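Local coordinates for protein possible metal-dependent hydrolase (Veillonella parvula, PDB 3RPC) that is probably a metal-dependent hydrolase of the metallo-beta-lactamase superfamily, holding two zinc ions in its likely active site, at residues 205-213 and 239-249; 214-225 and 249-257. One frame throughout, in Å; residues are numbered along the deposited sequence.

Interaction 1. Residues 205-213 and 239-249; sequences MGTKDIGRM and DVRKFIKGNNI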
loop_
_atom_site.group_PDB
_atom_site.type_symbol
_atom_site.label_atom_id
_atom_site.label_comp_id
_atom_site.label_asym_id
_atom_site.label_seq_id
_atom_site.Cartn_x
_atom_site.Cartn_y
_atom_site.Cartn_z
HETATM N N MSE A 205 -15.061 -3.037 4.778
HETATM C CA MSE A 205 -15.915 -3.615 3.739
HETATM C C MSE A 205 -17.353 -3.878 4.202
HETATM O O MSE A 205 -17.676 -3.755 5.387
HETATM C CB MSE A 205 -15.282 -4.905 3.215
HETATM C CG MSE A 205 -14.070 -4.644 2.336
HETATM SE SE MSE A 205 -13.070 -6.261 1.987
HETATM C CE MSE A 205 -11.751 -5.501 0.787
ATOM N N GLY A 206 -18.218 -4.200 3.239
ATOM C CA GLY A 206 -19.595 -4.579 3.503
ATOM C C GLY A 206 -20.089 -5.573 2.466
ATOM O O GLY A 206 -19.298 -6.289 1.844
ATOM N N THR A 207 -21.403 -5.616 2.261
ATOM C CA THR A 207 -21.986 -6.606 1.366
ATOM C C THR A 207 -21.516 -6.469 -0.089
ATOM O O THR A 207 -21.323 -7.479 -0.767
ATOM C CB THR A 207 -23.522 -6.595 1.418
ATOM O OG1 THR A 207 -23.991 -5.251 1.252
ATOM C CG2 THR A 207 -24.012 -7.154 2.755
ATOM N N LYS A 208 -21.311 -5.236 -0.560
ATOM C CA LYS A 208 -20.834 -5.063 -1.934
ATOM C C LYS A 208 -19.542 -5.841 -2.162
ATOM O O LYS A 208 -19.348 -6.483 -3.203
ATOM C CB LYS A 208 -20.615 -3.589 -2.251
ATOM C CG LYS A 208 -20.348 -3.304 -3.711
ATOM C CD LYS A 208 -20.328 -1.800 -3.978
ATOM C CE LYS A 208 -21.533 -1.096 -3.354
ATOM N NZ LYS A 208 -22.818 -1.394 -4.047
ATOM N N ASP A 209 -18.651 -5.779 -1.175
ATOM C CA ASP A 209 -17.372 -6.475 -1.243
ATOM C C ASP A 209 -17.519 -7.988 -1.198
ATOM O O ASP A 209 -16.765 -8.710 -1.847
ATOM C CB ASP A 209 -16.467 -5.976 -0.119
ATOM C CG ASP A 209 -16.387 -4.466 -0.105
ATOM O OD1 ASP A 209 -15.584 -3.923 -0.890
ATOM O OD2 ASP A 209 -17.171 -3.816 0.621
ATOM N N ILE A 210 -18.486 -8.475 -0.427
ATOM C CA ILE A 210 -18.723 -9.904 -0.393
ATOM C C ILE A 210 -19.134 -10.399 -1.773
ATOM O O ILE A 210 -18.636 -11.409 -2.255
ATOM C CB ILE A 210 -19.803 -10.264 0.635
ATOM C CG1 ILE A 210 -19.352 -9.863 2.036
ATOM C CG2 ILE A 210 -20.144 -11.758 0.564
ATOM C CD1 ILE A 210 -20.382 -10.191 3.114
ATOM N N GLY A 211 -20.049 -9.682 -2.420
ATOM C CA GLY A 211 -20.479 -10.094 -3.742
ATOM C C GLY A 211 -19.303 -10.082 -4.706
ATOM O O GLY A 211 -19.145 -10.992 -5.527
ATOM N N ARG A 212 -18.464 -9.054 -4.594
ATOM C CA ARG A 212 -17.341 -8.907 -5.518
ATOM C C ARG A 212 -16.321 -10.006 -5.272
ATOM O O ARG A 212 -15.708 -10.518 -6.213
ATOM C CB ARG A 212 -16.692 -7.526 -5.372
ATOM C CG ARG A 212 -15.686 -7.192 -6.469
ATOM C CD ARG A 212 -15.069 -5.812 -6.271
ATOM N NE ARG A 212 -16.093 -4.768 -6.169
ATOM C CZ ARG A 212 -16.330 -4.072 -5.059
ATOM N NH1 ARG A 212 -15.593 -4.278 -3.967
ATOM N NH2 ARG A 212 -17.287 -3.155 -5.039
HETATM N N MSE A 213 -16.141 -10.379 -4.008
HETATM C CA MSE A 213 -15.170 -11.420 -3.687
HETATM C C MSE A 213 -15.574 -12.765 -4.281
HETATM O O MSE A 213 -14.723 -13.556 -4.708
HETATM C CB MSE A 213 -14.988 -11.565 -2.168
HETATM C CG MSE A 213 -13.806 -12.439 -1.751
HETATM SE SE MSE A 213 -12.117 -11.599 -2.268
HETATM C CE MSE A 213 -12.030 -10.207 -0.958
ATOM N N ASP A 239 -27.961 -8.658 8.167
ATOM C CA ASP A 239 -27.867 -7.966 6.877
ATOM C C ASP A 239 -27.099 -8.811 5.862
ATOM O O ASP A 239 -27.512 -8.959 4.710
ATOM C CB ASP A 239 -27.174 -6.611 7.028
ATOM C CG ASP A 239 -27.926 -5.654 7.938
ATOM O OD1 ASP A 239 -29.120 -5.891 8.215
ATOM O OD2 ASP A 239 -27.315 -4.647 8.364
ATOM N N VAL A 240 -25.975 -9.375 6.287
ATOM C CA VAL A 240 -25.171 -10.159 5.363
ATOM C C VAL A 240 -25.912 -11.429 4.967
ATOM O O VAL A 240 -25.884 -11.833 3.802
ATOM C CB VAL A 240 -23.789 -10.488 5.956
ATOM C CG1 VAL A 240 -23.084 -11.546 5.108
ATOM C CG2 VAL A 240 -22.947 -9.226 6.046
ATOM N N ARG A 241 -26.588 -12.052 5.927
ATOM C CA ARG A 241 -27.337 -13.272 5.628
ATOM C C ARG A 241 -28.437 -13.045 4.585
ATOM O O ARG A 241 -28.618 -13.872 3.678
ATOM C CB ARG A 241 -27.877 -13.906 6.915
ATOM C CG ARG A 241 -26.742 -14.523 7.712
ATOM C CD ARG A 241 -27.149 -14.904 9.104
ATOM N NE ARG A 241 -26.039 -15.583 9.762
ATOM C CZ ARG A 241 -25.853 -15.604 11.076
ATOM N NH1 ARG A 241 -26.704 -14.976 11.878
ATOM N NH2 ARG A 241 -24.809 -16.248 11.583
ATOM N N LYS A 242 -29.136 -11.914 4.678
ATOM C CA LYS A 242 -30.165 -11.588 3.687
ATOM C C LYS A 242 -29.533 -11.419 2.306
ATOM O O LYS A 242 -30.046 -11.909 1.295
ATOM C CB LYS A 242 -30.904 -10.302 4.079
ATOM C CG LYS A 242 -32.027 -9.929 3.096
ATOM C CD LYS A 242 -32.927 -8.804 3.616
ATOM C CE LYS A 242 -32.180 -7.486 3.768
ATOM N NZ LYS A 242 -33.142 -6.351 4.048
ATOM N N PHE A 243 -28.402 -10.732 2.273
ATOM C CA PHE A 243 -27.729 -10.429 1.023
ATOM C C PHE A 243 -27.236 -11.701 0.347
ATOM O O PHE A 243 -27.441 -11.893 -0.856
ATOM C CB PHE A 243 -26.564 -9.476 1.303
ATOM C CG PHE A 243 -25.721 -9.158 0.102
ATOM C CD1 PHE A 243 -26.084 -8.142 -0.759
ATOM C CD2 PHE A 243 -24.554 -9.867 -0.141
ATOM C CE1 PHE A 243 -25.294 -7.841 -1.863
ATOM C CE2 PHE A 243 -23.762 -9.576 -1.254
ATOM C CZ PHE A 243 -24.132 -8.559 -2.104
ATOM N N ILE A 244 -26.553 -12.564 1.091
ATOM C CA ILE A 244 -26.016 -13.768 0.466
ATOM C C ILE A 244 -27.117 -14.746 0.052
ATOM O O ILE A 244 -26.996 -15.446 -0.955
ATOM C CB ILE A 244 -24.909 -14.451 1.321
ATOM C CG1 ILE A 244 -25.458 -14.953 2.661
ATOM C CG2 ILE A 244 -23.736 -13.469 1.517
ATOM C CD1 ILE A 244 -24.400 -15.650 3.533
ATOM N N LYS A 245 -28.203 -14.790 0.820
ATOM C CA LYS A 245 -29.347 -15.590 0.410
ATOM C C LYS A 245 -29.952 -15.058 -0.896
ATOM O O LYS A 245 -30.141 -15.809 -1.857
ATOM C CB LYS A 245 -30.408 -15.616 1.517
ATOM C CG LYS A 245 -31.583 -16.533 1.223
ATOM C CD LYS A 245 -32.523 -16.606 2.425
ATOM C CE LYS A 245 -33.774 -17.404 2.102
ATOM N NZ LYS A 245 -33.449 -18.797 1.701
ATOM N N GLY A 246 -30.222 -13.757 -0.948
ATOM C CA GLY A 246 -30.860 -13.170 -2.118
ATOM C C GLY A 246 -30.014 -13.261 -3.379
ATOM O O GLY A 246 -30.548 -13.256 -4.489
ATOM N N ASN A 247 -28.695 -13.332 -3.213
ATOM C CA ASN A 247 -27.784 -13.459 -4.344
ATOM C C ASN A 247 -27.328 -14.884 -4.630
ATOM O O ASN A 247 -26.490 -15.113 -5.511
ATOM C CB ASN A 247 -26.576 -12.543 -4.177
ATOM C CG ASN A 247 -26.916 -11.107 -4.448
ATOM O OD1 ASN A 247 -27.246 -10.753 -5.581
ATOM N ND2 ASN A 247 -26.856 -10.270 -3.421
ATOM N N ASN A 248 -27.893 -15.842 -3.902
ATOM C CA ASN A 248 -27.614 -17.255 -4.149
ATOM C C ASN A 248 -26.150 -17.613 -3.958
ATOM O O ASN A 248 -25.617 -18.486 -4.650
ATOM C CB ASN A 248 -28.064 -17.635 -5.557
ATOM C CG ASN A 248 -29.466 -17.157 -5.849
ATOM O OD1 ASN A 248 -30.420 -17.618 -5.218
ATOM N ND2 ASN A 248 -29.603 -16.228 -6.792
ATOM N N ILE A 249 -25.504 -16.961 -2.996
ATOM C CA ILE A 249 -24.086 -17.227 -2.742
ATOM C C ILE A 249 -23.795 -17.777 -1.347
ATOM O O ILE A 249 -22.661 -17.699 -0.854
ATOM C CB ILE A 249 -23.224 -15.973 -3.038
ATOM C CG1 ILE A 249 -23.728 -14.756 -2.252
ATOM C CG2 ILE A 249 -23.232 -15.678 -4.539
ATOM C CD1 ILE A 249 -22.884 -13.480 -2.459
#
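Thr207 and Phe243 meet in a CH-pi contact between two neighbouring helices. CB of Thr207 stands 3.6 Å from the centroid of the Phe243 ring, only 10° off the ring normal, and its CG2 methyl reaches back over CG and CB of the phenylalanine. A first torsion that sets CG of Phe243 anti to the backbone N (chi1 176°) throws the ring across to the other helix. Over the opposite face, offset toward the rim, lies ND2 of Asn247, so the ring sits between its own helix end and the neighbouring helix. Thr207 O stands above the CE2 side of the threonine-bearing face, 3.3 Å from CE2, while Gly211 N sits at the ring edge, near its plane; a glycine there lets the ring lie close to the backbone.

Apolar contacts continue inward. The CD1 end of Ile210 meets the Val240 methyls, 3.6 Å from CG1, while its CG2 branch turns to CG2 of Ile244 and CD1 of Ile249. Here two helices of the alpha-beta/beta-alpha fold of the metallo-beta-lactamase superfamily, 207-216 and 237-246, lie side by side on one sheet, their short segments crossing at -36° with axes 10.4 Å apart; Ile210 and Ile244 both also rest on Val253 of strand 253-254.

No hydrogen bond crosses the interface; several polar groups instead brace their own helix. Asp209 OD2 accepts from Gly206 N at the N-cap position, and OD1 forms a salt bridge with Arg212 NH1. Phe243 O takes both N and ND2 of Asn247, from opposite faces of its carbonyl plane, and a Schellman motif with Asn248 at C-prime ends the helix.

Interaction 2. Residues 214-225 and 249-257; sequences VVRKPEAKIIAV and IESHVAVPE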
loop_
_atom_site.group_PDB
_atom_site.type_symbol
_atom_site.label_atom_id
_atom_site.label_comp_id
_atom_site.label_asym_id
_atom_site.label_seq_id
_atom_site.Cartn_x
_atom_site.Cartn_y
_atom_site.Cartn_z
ATOM N N VAL A 214 -16.874 -13.040 -4.293
ATOM C CA VAL A 214 -17.370 -14.295 -4.828
ATOM C C VAL A 214 -17.145 -14.365 -6.339
ATOM O O VAL A 214 -16.831 -15.429 -6.879
ATOM C CB VAL A 214 -18.858 -14.495 -4.484
ATOM C CG1 VAL A 214 -19.443 -15.648 -5.283
ATOM C CG2 VAL A 214 -19.018 -14.735 -2.975
ATOM N N VAL A 215 -17.282 -13.224 -7.009
ATOM C CA VAL A 215 -16.999 -13.158 -8.438
ATOM C C VAL A 215 -15.507 -13.348 -8.689
ATOM O O VAL A 215 -15.105 -14.096 -9.588
ATOM C CB VAL A 215 -17.451 -11.822 -9.039
ATOM C CG1 VAL A 215 -16.978 -11.692 -10.486
ATOM C CG2 VAL A 215 -18.969 -11.691 -8.950
ATOM N N ARG A 216 -14.679 -12.687 -7.888
ATOM C CA ARG A 216 -13.236 -12.763 -8.122
ATOM C C ARG A 216 -12.664 -14.144 -7.827
ATOM O O ARG A 216 -11.804 -14.633 -8.559
ATOM C CB ARG A 216 -12.477 -11.697 -7.324
ATOM C CG ARG A 216 -11.050 -11.458 -7.814
ATOM C CD ARG A 216 -11.015 -10.666 -9.121
ATOM N NE ARG A 216 -11.379 -9.271 -8.908
ATOM C CZ ARG A 216 -12.559 -8.742 -9.214
ATOM N NH1 ARG A 216 -12.797 -7.467 -8.959
ATOM N NH2 ARG A 216 -13.504 -9.489 -9.781
ATOM N N LYS A 217 -13.161 -14.775 -6.765
ATOM C CA LYS A 217 -12.640 -16.055 -6.304
ATOM C C LYS A 217 -13.777 -17.040 -6.069
ATOM O O LYS A 217 -14.145 -17.313 -4.926
ATOM C CB LYS A 217 -11.831 -15.860 -5.017
ATOM C CG LYS A 217 -10.558 -15.047 -5.219
ATOM C CD LYS A 217 -9.578 -15.799 -6.120
ATOM C CE LYS A 217 -8.262 -15.064 -6.257
ATOM N NZ LYS A 217 -7.410 -15.663 -7.325
ATOM N N PRO A 218 -14.346 -17.578 -7.161
ATOM C CA PRO A 218 -15.535 -18.435 -7.065
ATOM C C PRO A 218 -15.318 -19.733 -6.291
ATOM O O PRO A 218 -16.294 -20.352 -5.872
ATOM C CB PRO A 218 -15.855 -18.764 -8.530
ATOM C CG PRO A 218 -15.153 -17.731 -9.324
ATOM C CD PRO A 218 -13.934 -17.356 -8.558
ATOM N N GLU A 219 -14.070 -20.153 -6.110
ATOM C CA GLU A 219 -13.818 -21.405 -5.411
ATOM C C GLU A 219 -13.359 -21.216 -3.968
ATOM O O GLU A 219 -13.172 -22.190 -3.246
ATOM C CB GLU A 219 -12.798 -22.253 -6.173
ATOM C CG GLU A 219 -13.322 -22.732 -7.518
ATOM C CD GLU A 219 -12.242 -22.787 -8.580
ATOM O OE1 GLU A 219 -12.418 -22.139 -9.635
ATOM O OE2 GLU A 219 -11.219 -23.474 -8.362
ATOM N N ALA A 220 -13.178 -19.966 -3.554
ATOM C CA ALA A 220 -12.694 -19.691 -2.206
ATOM C C ALA A 220 -13.808 -19.841 -1.181
ATOM O O ALA A 220 -14.985 -19.612 -1.479
ATOM C CB ALA A 220 -12.082 -18.291 -2.126
ATOM N N LYS A 221 -13.421 -20.237 0.021
ATOM C CA LYS A 221 -14.327 -20.230 1.159
ATOM C C LYS A 221 -14.219 -18.852 1.790
ATOM O O LYS A 221 -13.170 -18.489 2.329
ATOM C CB LYS A 221 -13.922 -21.299 2.166
ATOM C CG LYS A 221 -14.847 -21.388 3.359
ATOM C CD LYS A 221 -15.273 -22.825 3.610
ATOM C CE LYS A 221 -14.083 -23.710 3.928
ATOM N NZ LYS A 221 -14.447 -25.150 3.885
ATOM N N ILE A 222 -15.280 -18.068 1.692
ATOM C CA ILE A 222 -15.287 -16.743 2.278
ATOM C C ILE A 222 -15.878 -16.789 3.686
ATOM O O ILE A 222 -16.866 -17.483 3.927
ATOM C CB ILE A 222 -16.059 -15.777 1.381
ATOM C CG1 ILE A 222 -15.294 -15.628 0.059
ATOM C CG2 ILE A 222 -16.256 -14.454 2.078
ATOM C CD1 ILE A 222 -16.142 -15.208 -1.115
ATOM N N ILE A 223 -15.250 -16.074 4.614
ATOM C CA ILE A 223 -15.715 -16.027 5.995
ATOM C C ILE A 223 -15.876 -14.565 6.368
ATOM O O ILE A 223 -14.893 -13.822 6.383
ATOM C CB ILE A 223 -14.700 -16.710 6.953
ATOM C CG1 ILE A 223 -14.509 -18.177 6.552
ATOM C CG2 ILE A 223 -15.182 -16.616 8.400
ATOM C CD1 ILE A 223 -13.425 -18.929 7.349
ATOM N N ALA A 224 -17.113 -14.146 6.646
ATOM C CA ALA A 224 -17.408 -12.753 6.966
ATOM C C ALA A 224 -17.484 -12.520 8.470
ATOM O O ALA A 224 -18.241 -13.200 9.178
ATOM C CB ALA A 224 -18.713 -12.316 6.291
ATOM N N VAL A 225 -16.705 -11.555 8.947
ATOM C CA VAL A 225 -16.616 -11.253 10.375
ATOM C C VAL A 225 -16.633 -9.739 10.628
ATOM O O VAL A 225 -17.025 -8.972 9.745
ATOM C CB VAL A 225 -15.363 -11.908 11.014
ATOM C CG1 VAL A 225 -15.431 -13.430 10.861
ATOM C CG2 VAL A 225 -14.079 -11.361 10.395
ATOM N N ILE A 249 -25.504 -16.961 -2.996
ATOM C CA ILE A 249 -24.086 -17.227 -2.742
ATOM C C ILE A 249 -23.795 -17.777 -1.347
ATOM O O ILE A 249 -22.661 -17.699 -0.854
ATOM C CB ILE A 249 -23.224 -15.973 -3.038
ATOM C CG1 ILE A 249 -23.728 -14.756 -2.252
ATOM C CG2 ILE A 249 -23.232 -15.678 -4.539
ATOM C CD1 ILE A 249 -22.884 -13.480 -2.459
ATOM N N GLU A 250 -24.808 -18.368 -0.722
ATOM C CA GLU A 250 -24.632 -18.935 0.614
ATOM C C GLU A 250 -23.583 -20.041 0.671
ATOM O O GLU A 250 -22.940 -20.231 1.702
ATOM C CB GLU A 250 -25.960 -19.470 1.135
ATOM C CG GLU A 250 -26.922 -18.381 1.526
ATOM C CD GLU A 250 -28.325 -18.903 1.744
ATOM O OE1 GLU A 250 -28.967 -18.486 2.732
ATOM O OE2 GLU A 250 -28.785 -19.719 0.917
ATOM N N SER A 251 -23.422 -20.790 -0.417
ATOM C CA SER A 251 -22.432 -21.865 -0.428
ATOM C C SER A 251 -21.002 -21.325 -0.431
ATOM O O SER A 251 -20.053 -22.055 -0.125
ATOM C CB SER A 251 -22.630 -22.786 -1.631
ATOM O OG SER A 251 -23.847 -23.504 -1.526
ATOM N N HIS A 252 -20.853 -20.050 -0.785
ATOM C CA HIS A 252 -19.542 -19.408 -0.890
ATOM C C HIS A 252 -19.146 -18.636 0.361
ATOM O O HIS A 252 -17.963 -18.413 0.597
ATOM C CB HIS A 252 -19.521 -18.418 -2.061
ATOM C CG HIS A 252 -19.753 -19.045 -3.393
ATOM N ND1 HIS A 252 -18.736 -19.285 -4.294
ATOM C CD2 HIS A 252 -20.895 -19.456 -3.996
ATOM C CE1 HIS A 252 -19.241 -19.827 -5.389
ATOM N NE2 HIS A 252 -20.550 -19.943 -5.233
ATOM N N VAL A 253 -20.138 -18.197 1.132
ATOM C CA VAL A 253 -19.910 -17.247 2.219
ATOM C C VAL A 253 -20.435 -17.755 3.556
ATOM O O VAL A 253 -21.643 -17.982 3.713
ATOM C CB VAL A 253 -20.600 -15.898 1.941
ATOM C CG1 VAL A 253 -20.286 -14.902 3.068
ATOM C CG2 VAL A 253 -20.159 -15.344 0.582
ATOM N N ALA A 254 -19.524 -17.924 4.512
ATOM C CA ALA A 254 -19.893 -18.300 5.875
ATOM C C ALA A 254 -20.003 -17.049 6.734
ATOM O O ALA A 254 -19.232 -16.097 6.570
ATOM C CB ALA A 254 -18.862 -19.245 6.459
ATOM N N VAL A 255 -20.969 -17.054 7.644
ATOM C CA VAL A 255 -21.131 -15.980 8.619
ATOM C C VAL A 255 -21.124 -16.627 10.000
ATOM O O VAL A 255 -22.181 -16.912 10.567
ATOM C CB VAL A 255 -22.447 -15.211 8.402
ATOM C CG1 VAL A 255 -22.527 -14.013 9.334
ATOM C CG2 VAL A 255 -22.573 -14.770 6.941
ATOM N N PRO A 256 -19.928 -16.892 10.539
ATOM C CA PRO A 256 -19.894 -17.666 11.787
ATOM C C PRO A 256 -20.406 -16.888 12.987
ATOM O O PRO A 256 -20.224 -15.676 13.077
ATOM C CB PRO A 256 -18.404 -17.972 11.968
ATOM C CG PRO A 256 -17.714 -16.821 11.248
ATOM C CD PRO A 256 -18.579 -16.595 10.030
ATOM N N GLU A 257 -21.046 -17.600 13.911
ATOM C CA GLU A 257 -21.391 -17.019 15.192
ATOM C C GLU A 257 -20.131 -16.867 16.037
ATOM O O GLU A 257 -19.114 -17.518 15.792
ATOM C CB GLU A 257 -22.378 -17.920 15.932
ATOM C CG GLU A 257 -23.691 -18.140 15.200
ATOM C CD GLU A 257 -24.516 -16.880 15.057
ATOM O OE1 GLU A 257 -24.350 -15.942 15.856
ATOM O OE2 GLU A 257 -25.345 -16.820 14.126
HETATM O O HOH W 1 -16.369 -18.015 -3.376
HETATM O O HOH W 2 -19.456 -13.363 11.658
#
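Val214 lays its CG1 methyl over one face of the His252 imidazole, 4.0 Å from the ring centroid and displaced toward the rim. The contact belongs to a beta-alpha-beta crossover in which strand 253-254 returns parallel to strand 221-225, at the border of a mixed sheet. The valine and histidine side chains cross at about a right angle, and the other valine methyl, CG2, drops onto CB of His252 and CG2 of Val253. CG1 also meets CG2 of Ile249.

In the strand pair, Ile222 and Val253 project from the same sheet face as neighbours, crossing obliquely with CG2 of Ile222 4.2 Å from CG1 of Val253. Ile223 emerges on the other face; its CG2, anti to the backbone N because chi1 is -60°, meets CD and CG of Pro256 nearly at right angles. Three backbone bonds fix the register: Ile222 N to His252 O, Ala254 N to Ile222 O, and Ala224 N to Ala254 O, the last two almost straight at 178°.

Beyond the pairing, a water donates to Ala224 O and Pro256 O. In the plane of the imidazole, at its edge, another water lies 2.8 Å from His252 ND1 and donates to Lys217 O and Ala220 O.

Overall arrangement
Interactions 1 and 2 adjoin, their centres about 9 Å apart, around one beta-alpha-beta unit and the helix 207-216 packed beside it. Strand 221-225, helix 237-246 and strand 253-254 follow one another in the chain; interaction 2 pairs the two strands and packs the end of helix 207-216 on the second, and interaction 1 packs the connecting helix against helix 207-216. Ile249 belongs to both. The two contacts meet where Ile210 CG2 lies 3.6 Å from Val253 CG2, and a salt bridge of 2.7 Å between Arg241 NH2 and Glu257 OE2 ties helix to chain beyond the strand. Strand 221-225 leads to the zinc ligand His226, and the side chain of Val225 is about 9 Å from a bound zinc ion.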